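Local coordinates for protein phosphatase (Mycoplasma pneumoniae M129, PDB 1T71) that probably hydrolyses phosphoester bonds, perhaps those of 2',3'-cyclic nucleotides, at a site that binds two iron ions, at residues L37-A42 with Y66-N71; D88-L93 with I118-L123. All blocks are in the same frame, centred on the assembly; numbering follows the deposited sequence.

How the contacts relate
The chain runs through the two contacts in series, one closing before the other opens. Contact 1 closes the crossover from strand 37-41 through helix 53-62 to strand 66-68, setting the two strands side by side in a mixed sheet. The chain then returns to that sheet as the short outermost strand 89-90, where the backbone of I67 meets D88 and V90, so the contacts touch directly. Contact 2 closes a second excursion of nearly the same length, which includes strand 108-112, and brings 88-93 against strand 117-124 of the second sheet. Contact 1 thus builds the first sheet and contact 2 joins its edge to the second, both close to the iron site.

Contact 1 (L37-A42 with Y66-N71); sequences LVIVNA and YITMGN. With FE (Fe (III) ion), chain C.
The terminal methyl of M69 lies over the backbone of A42, where CE comes within 2.9 Å of the amide N of A42 and, more tightly than usual for two carbons, 3.2 Å of its CB. This crowded spot lies just beyond the C-terminal ends of two parallel strands, 37-41 and 66-68, in a beta-alpha-beta crossover of the calcineurin-like metallophosphoesterase fold. M69 starts away from 37-42, but bends at chi2 and chi3 (94°) bring its tip back. Backbone bonds zip the strands together: Y66 N to V38 O, V40 N to Y66 O, T68 N to V40 O at 2.9 Å, and A42 N to T68 O, the last nearly along the C=O axis. On one face CG2 of V40 lies beside CG1 of I67, 4.1 Å away, both side chains pointing the same way. On the other, I39, Y66 and T68 pack toward I120 of the second sheet, and CD2 of L37 meets the edge of the Y66 ring at CE2 (4.3 Å). N41 extends its CG anti to the backbone N (chi1 179°), so that ND2 makes a weak bond to M69 O, 2.9 Å long and bent to 126°. The same ND2 and the T68 hydroxyl OG1 are both hydrogen-bonded to D156 OD1, while N41 OD1 accepts the amide of E43, a second-shell link to an iron ligand. Past G70 the chain delivers N71 to the metal site, where its OD1 binds iron at 2.2 Å beside E43 and H183.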
loop_
_atom_site.group_PDB
_atom_site.type_symbol
_atom_site.label_atom_id
_atom_site.label_comp_id
_atom_site.label_asym_id
_atom_site.label_seq_id
_atom_site.Cartn_x
_atom_site.Cartn_y
_atom_site.Cartn_z
ATOM N N LEU A 37 -11.114 3.059 10.985
ATOM C CA LEU A 37 -10.927 2.234 9.801
ATOM C C LEU A 37 -9.467 1.879 9.540
ATOM O O LEU A 37 -8.563 2.663 9.832
ATOM C CB LEU A 37 -11.494 2.974 8.591
ATOM C CG LEU A 37 -12.997 3.254 8.621
ATOM C CD1 LEU A 37 -13.352 4.296 7.576
ATOM C CD2 LEU A 37 -13.758 1.957 8.386
ATOM N N VAL A 38 -9.250 0.692 8.977
ATOM C CA VAL A 38 -7.913 0.210 8.658
ATOM C C VAL A 38 -7.846 -0.154 7.175
ATOM O O VAL A 38 -8.645 -0.950 6.679
ATOM C CB VAL A 38 -7.545 -1.042 9.500
ATOM C CG1 VAL A 38 -6.173 -1.581 9.079
ATOM C CG2 VAL A 38 -7.545 -0.694 10.977
ATOM N N ILE A 39 -6.892 0.445 6.471
ATOM C CA ILE A 39 -6.703 0.204 5.048
ATOM C C ILE A 39 -5.274 -0.290 4.846
ATOM O O ILE A 39 -4.345 0.200 5.497
ATOM C CB ILE A 39 -6.891 1.509 4.243
ATOM C CG1 ILE A 39 -8.191 2.199 4.668
ATOM C CG2 ILE A 39 -6.906 1.210 2.743
ATOM C CD1 ILE A 39 -8.388 3.567 4.057
ATOM N N VAL A 40 -5.089 -1.269 3.967
ATOM C CA VAL A 40 -3.745 -1.769 3.714
ATOM C C VAL A 40 -3.548 -2.144 2.260
ATOM O O VAL A 40 -4.490 -2.515 1.568
ATOM C CB VAL A 40 -3.406 -3.013 4.581
ATOM C CG1 VAL A 40 -3.887 -2.794 6.014
ATOM C CG2 VAL A 40 -4.026 -4.275 3.982
ATOM N N ASN A 41 -2.315 -2.004 1.791
ATOM C CA ASN A 41 -1.971 -2.396 0.433
ATOM C C ASN A 41 -1.471 -3.821 0.673
ATOM O O ASN A 41 -0.558 -4.030 1.472
ATOM C CB ASN A 41 -0.845 -1.517 -0.118
ATOM C CG ASN A 41 -0.441 -1.908 -1.522
ATOM O OD1 ASN A 41 -0.094 -3.060 -1.777
ATOM N ND2 ASN A 41 -0.485 -0.949 -2.447
ATOM N N ALA A 42 -2.077 -4.798 0.002
ATOM C CA ALA A 42 -1.713 -6.203 0.193
ATOM C C ALA A 42 -1.142 -6.875 -1.047
ATOM O O ALA A 42 -1.185 -8.100 -1.175
ATOM C CB ALA A 42 -2.941 -6.980 0.679
ATOM N N TYR A 66 -10.289 -2.315 4.462
ATOM C CA TYR A 66 -10.200 -2.117 3.020
ATOM C C TYR A 66 -8.804 -2.445 2.494
ATOM O O TYR A 66 -7.815 -2.351 3.221
ATOM C CB TYR A 66 -10.585 -0.679 2.681
ATOM C CG TYR A 66 -12.048 -0.386 2.942
ATOM C CD1 TYR A 66 -13.026 -0.776 2.029
ATOM C CD2 TYR A 66 -12.460 0.236 4.122
ATOM C CE1 TYR A 66 -14.380 -0.558 2.280
ATOM C CE2 TYR A 66 -13.816 0.456 4.389
ATOM C CZ TYR A 66 -14.768 0.055 3.460
ATOM O OH TYR A 66 -16.109 0.252 3.701
ATOM N N ILE A 67 -8.728 -2.823 1.225
ATOM C CA ILE A 67 -7.460 -3.205 0.626
ATOM C C ILE A 67 -7.171 -2.538 -0.719
ATOM O O ILE A 67 -8.056 -2.432 -1.573
ATOM C CB ILE A 67 -7.425 -4.736 0.422
ATOM C CG1 ILE A 67 -7.312 -5.441 1.775
ATOM C CG2 ILE A 67 -6.277 -5.126 -0.475
ATOM C CD1 ILE A 67 -7.293 -6.957 1.669
ATOM N N THR A 68 -5.930 -2.087 -0.895
ATOM C CA THR A 68 -5.495 -1.485 -2.158
ATOM C C THR A 68 -4.383 -2.406 -2.675
ATOM O O THR A 68 -3.809 -3.165 -1.888
ATOM C CB THR A 68 -4.955 -0.037 -1.965
ATOM O OG1 THR A 68 -3.890 -0.029 -1.009
ATOM C CG2 THR A 68 -6.069 0.878 -1.478
ATOM N N MET A 69 -4.075 -2.351 -3.972
ATOM C CA MET A 69 -3.051 -3.235 -4.527
ATOM C C MET A 69 -1.953 -2.540 -5.333
ATOM O O MET A 69 -1.596 -1.396 -5.050
ATOM C CB MET A 69 -3.725 -4.321 -5.377
ATOM C CG MET A 69 -4.684 -5.227 -4.603
ATOM S SD MET A 69 -3.857 -6.481 -3.581
ATOM C CE MET A 69 -3.778 -5.716 -2.164
ATOM N N GLY A 70 -1.410 -3.237 -6.330
ATOM C CA GLY A 70 -0.335 -2.661 -7.124
ATOM C C GLY A 70 0.019 -3.409 -8.394
ATOM O O GLY A 70 -0.861 -3.835 -9.147
ATOM N N ASN A 71 1.309 -3.578 -8.648
ATOM C CA ASN A 71 1.719 -4.254 -9.869
ATOM C C ASN A 71 1.608 -5.770 -9.832
ATOM O O ASN A 71 1.538 -6.404 -10.875
ATOM C CB ASN A 71 3.137 -3.822 -10.271
ATOM C CG ASN A 71 4.132 -3.947 -9.141
ATOM O OD1 ASN A 71 3.937 -3.389 -8.064
ATOM N ND2 ASN A 71 5.214 -4.675 -9.385
HETATM FE FE FE C . 4.940 -2.991 -6.135
#

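Contact 2 (D88-L93 with I118-L123)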
loop_
_atom_site.group_PDB
_atom_site.type_symbol
_atom_site.label_atom_id
_atom_site.label_comp_id
_atom_site.label_asym_id
_atom_site.label_seq_id
_atom_site.Cartn_x
_atom_site.Cartn_y
_atom_site.Cartn_z
ATOM N N ASP A 88 -14.615 -4.843 -0.855
ATOM C CA ASP A 88 -13.762 -3.936 -0.092
ATOM C C ASP A 88 -12.314 -3.961 -0.570
ATOM O O ASP A 88 -11.401 -3.640 0.189
ATOM C CB ASP A 88 -13.814 -4.300 1.391
ATOM C CG ASP A 88 -13.708 -5.794 1.624
ATOM O OD1 ASP A 88 -13.163 -6.491 0.745
ATOM O OD2 ASP A 88 -14.162 -6.273 2.685
ATOM N N LEU A 89 -12.121 -4.331 -1.834
ATOM C CA LEU A 89 -10.790 -4.428 -2.429
ATOM C C LEU A 89 -10.706 -3.572 -3.688
ATOM O O LEU A 89 -11.535 -3.706 -4.591
ATOM C CB LEU A 89 -10.516 -5.897 -2.777
ATOM C CG LEU A 89 -9.286 -6.469 -3.496
ATOM C CD1 LEU A 89 -8.684 -5.457 -4.451
ATOM C CD2 LEU A 89 -8.268 -6.936 -2.469
ATOM N N VAL A 90 -9.700 -2.704 -3.758
ATOM C CA VAL A 90 -9.522 -1.855 -4.927
ATOM C C VAL A 90 -8.188 -2.145 -5.620
ATOM O O VAL A 90 -7.145 -2.261 -4.973
ATOM C CB VAL A 90 -9.572 -0.345 -4.550
ATOM C CG1 VAL A 90 -10.858 -0.039 -3.790
ATOM C CG2 VAL A 90 -8.376 0.025 -3.695
ATOM N N ARG A 91 -8.231 -2.268 -6.941
ATOM C CA ARG A 91 -7.032 -2.528 -7.718
ATOM C C ARG A 91 -6.700 -1.280 -8.525
ATOM O O ARG A 91 -7.452 -0.307 -8.509
ATOM C CB ARG A 91 -7.247 -3.747 -8.630
ATOM C CG ARG A 91 -8.589 -3.810 -9.346
ATOM C CD ARG A 91 -8.708 -2.785 -10.464
ATOM N NE ARG A 91 -9.943 -2.980 -11.220
ATOM C CZ ARG A 91 -10.269 -2.312 -12.326
ATOM N NH1 ARG A 91 -9.450 -1.391 -12.824
ATOM N NH2 ARG A 91 -11.418 -2.566 -12.938
ATOM N N PRO A 92 -5.567 -1.277 -9.234
ATOM C CA PRO A 92 -5.231 -0.080 -10.017
ATOM C C PRO A 92 -6.306 0.278 -11.064
ATOM O O PRO A 92 -6.659 -0.543 -11.911
ATOM C CB PRO A 92 -3.890 -0.452 -10.647
ATOM C CG PRO A 92 -3.288 -1.398 -9.619
ATOM C CD PRO A 92 -4.469 -2.261 -9.268
ATOM N N LEU A 93 -6.820 1.506 -10.987
ATOM C CA LEU A 93 -7.858 2.008 -11.899
ATOM C C LEU A 93 -7.289 2.255 -13.289
ATOM O O LEU A 93 -7.956 2.086 -14.309
ATOM C CB LEU A 93 -8.420 3.328 -11.347
ATOM C CG LEU A 93 -9.464 4.095 -12.166
ATOM C CD1 LEU A 93 -10.733 3.261 -12.317
ATOM C CD2 LEU A 93 -9.788 5.403 -11.455
ATOM N N ILE A 118 -16.955 8.419 1.484
ATOM C CA ILE A 118 -15.522 8.198 1.341
ATOM C C ILE A 118 -15.138 7.401 0.100
ATOM O O ILE A 118 -15.729 6.363 -0.199
ATOM C CB ILE A 118 -14.967 7.477 2.580
ATOM C CG1 ILE A 118 -15.337 8.268 3.840
ATOM C CG2 ILE A 118 -13.451 7.322 2.463
ATOM C CD1 ILE A 118 -14.911 7.603 5.139
ATOM N N ARG A 119 -14.132 7.894 -0.613
ATOM C CA ARG A 119 -13.660 7.234 -1.819
ATOM C C ARG A 119 -12.224 6.732 -1.658
ATOM O O ARG A 119 -11.378 7.417 -1.081
ATOM C CB ARG A 119 -13.735 8.205 -2.992
ATOM C CG ARG A 119 -13.782 7.543 -4.343
ATOM C CD ARG A 119 -14.010 8.556 -5.455
ATOM N NE ARG A 119 -14.344 7.881 -6.701
ATOM C CZ ARG A 119 -15.581 7.611 -7.102
ATOM N NH1 ARG A 119 -16.618 7.970 -6.362
ATOM N NH2 ARG A 119 -15.776 6.963 -8.240
ATOM N N ILE A 120 -11.961 5.519 -2.136
ATOM C CA ILE A 120 -10.616 4.955 -2.075
ATOM C C ILE A 120 -10.218 4.599 -3.496
ATOM O O ILE A 120 -10.910 3.829 -4.170
ATOM C CB ILE A 120 -10.542 3.675 -1.206
ATOM C CG1 ILE A 120 -10.890 3.995 0.248
ATOM C CG2 ILE A 120 -9.127 3.089 -1.276
ATOM C CD1 ILE A 120 -10.870 2.773 1.167
ATOM N N THR A 121 -9.107 5.173 -3.949
ATOM C CA THR A 121 -8.607 4.953 -5.299
ATOM C C THR A 121 -7.162 4.453 -5.284
ATOM O O THR A 121 -6.339 4.907 -4.484
ATOM C CB THR A 121 -8.686 6.258 -6.120
ATOM O OG1 THR A 121 -10.044 6.710 -6.149
ATOM C CG2 THR A 121 -8.205 6.035 -7.550
ATOM N N ASN A 122 -6.870 3.522 -6.186
ATOM C CA ASN A 122 -5.551 2.907 -6.323
ATOM C C ASN A 122 -5.095 3.142 -7.763
ATOM O O ASN A 122 -5.861 2.938 -8.702
ATOM C CB ASN A 122 -5.668 1.400 -6.008
ATOM C CG ASN A 122 -4.333 0.650 -6.102
ATOM O OD1 ASN A 122 -3.261 1.186 -5.780
ATOM N ND2 ASN A 122 -4.405 -0.615 -6.516
ATOM N N LEU A 123 -3.858 3.590 -7.937
ATOM C CA LEU A 123 -3.325 3.859 -9.272
ATOM C C LEU A 123 -1.891 3.362 -9.412
ATOM O O LEU A 123 -1.175 3.222 -8.420
ATOM C CB LEU A 123 -3.356 5.360 -9.559
ATOM C CG LEU A 123 -4.722 6.046 -9.649
ATOM C CD1 LEU A 123 -4.593 7.505 -9.223
ATOM C CD2 LEU A 123 -5.253 5.940 -11.075
#
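With chi1 near -54°, V90 sets CG2 between its own backbone N and carbonyl carbon, where this methyl meets CB of N122 at 3.8 Å; chi1 of N122 (-179°) swings its carboxamide out beside the P92 ring, the two side chains pointing the same way. The group sits between the two sheets of the calcineurin-like sandwich, where the short edge strand 89-90 and the loop after it lie against strand 117-124. The same V90 methyl also meets CG2 of I120, two residues back along the strand, at 4.0 Å, the two side chains crossing at about a right angle. T68 touches both V90 and I120, so the apolar patch continues onto the facing side of the first sheet. The side chain of N122 also comes about 4 Å from that of H158, an iron-binding residue, which places this end of the contact beside the metal site. R91 turns away from strand 117-124, and its guanidinium folds over the following residue: NH1 donates to P92 O over 3.1 Å, approaching from above the carbonyl plane although the oxygen is in the guanidinium plane. NH2 of R91 bonds to G105 O, so the arginine also holds the chain leading to strand 108-112. Near the exit of the contact, CB of L93 packs on CD2 of L123 at 4.1 Å. The N122 carbonyl draws the loop in twice: P92 CA makes a CA-H...O contact with N122 O at 3.4 Å, and L93 N donates to that same oxygen in its carbonyl plane, 2.9 Å long and nearly straight at 168°.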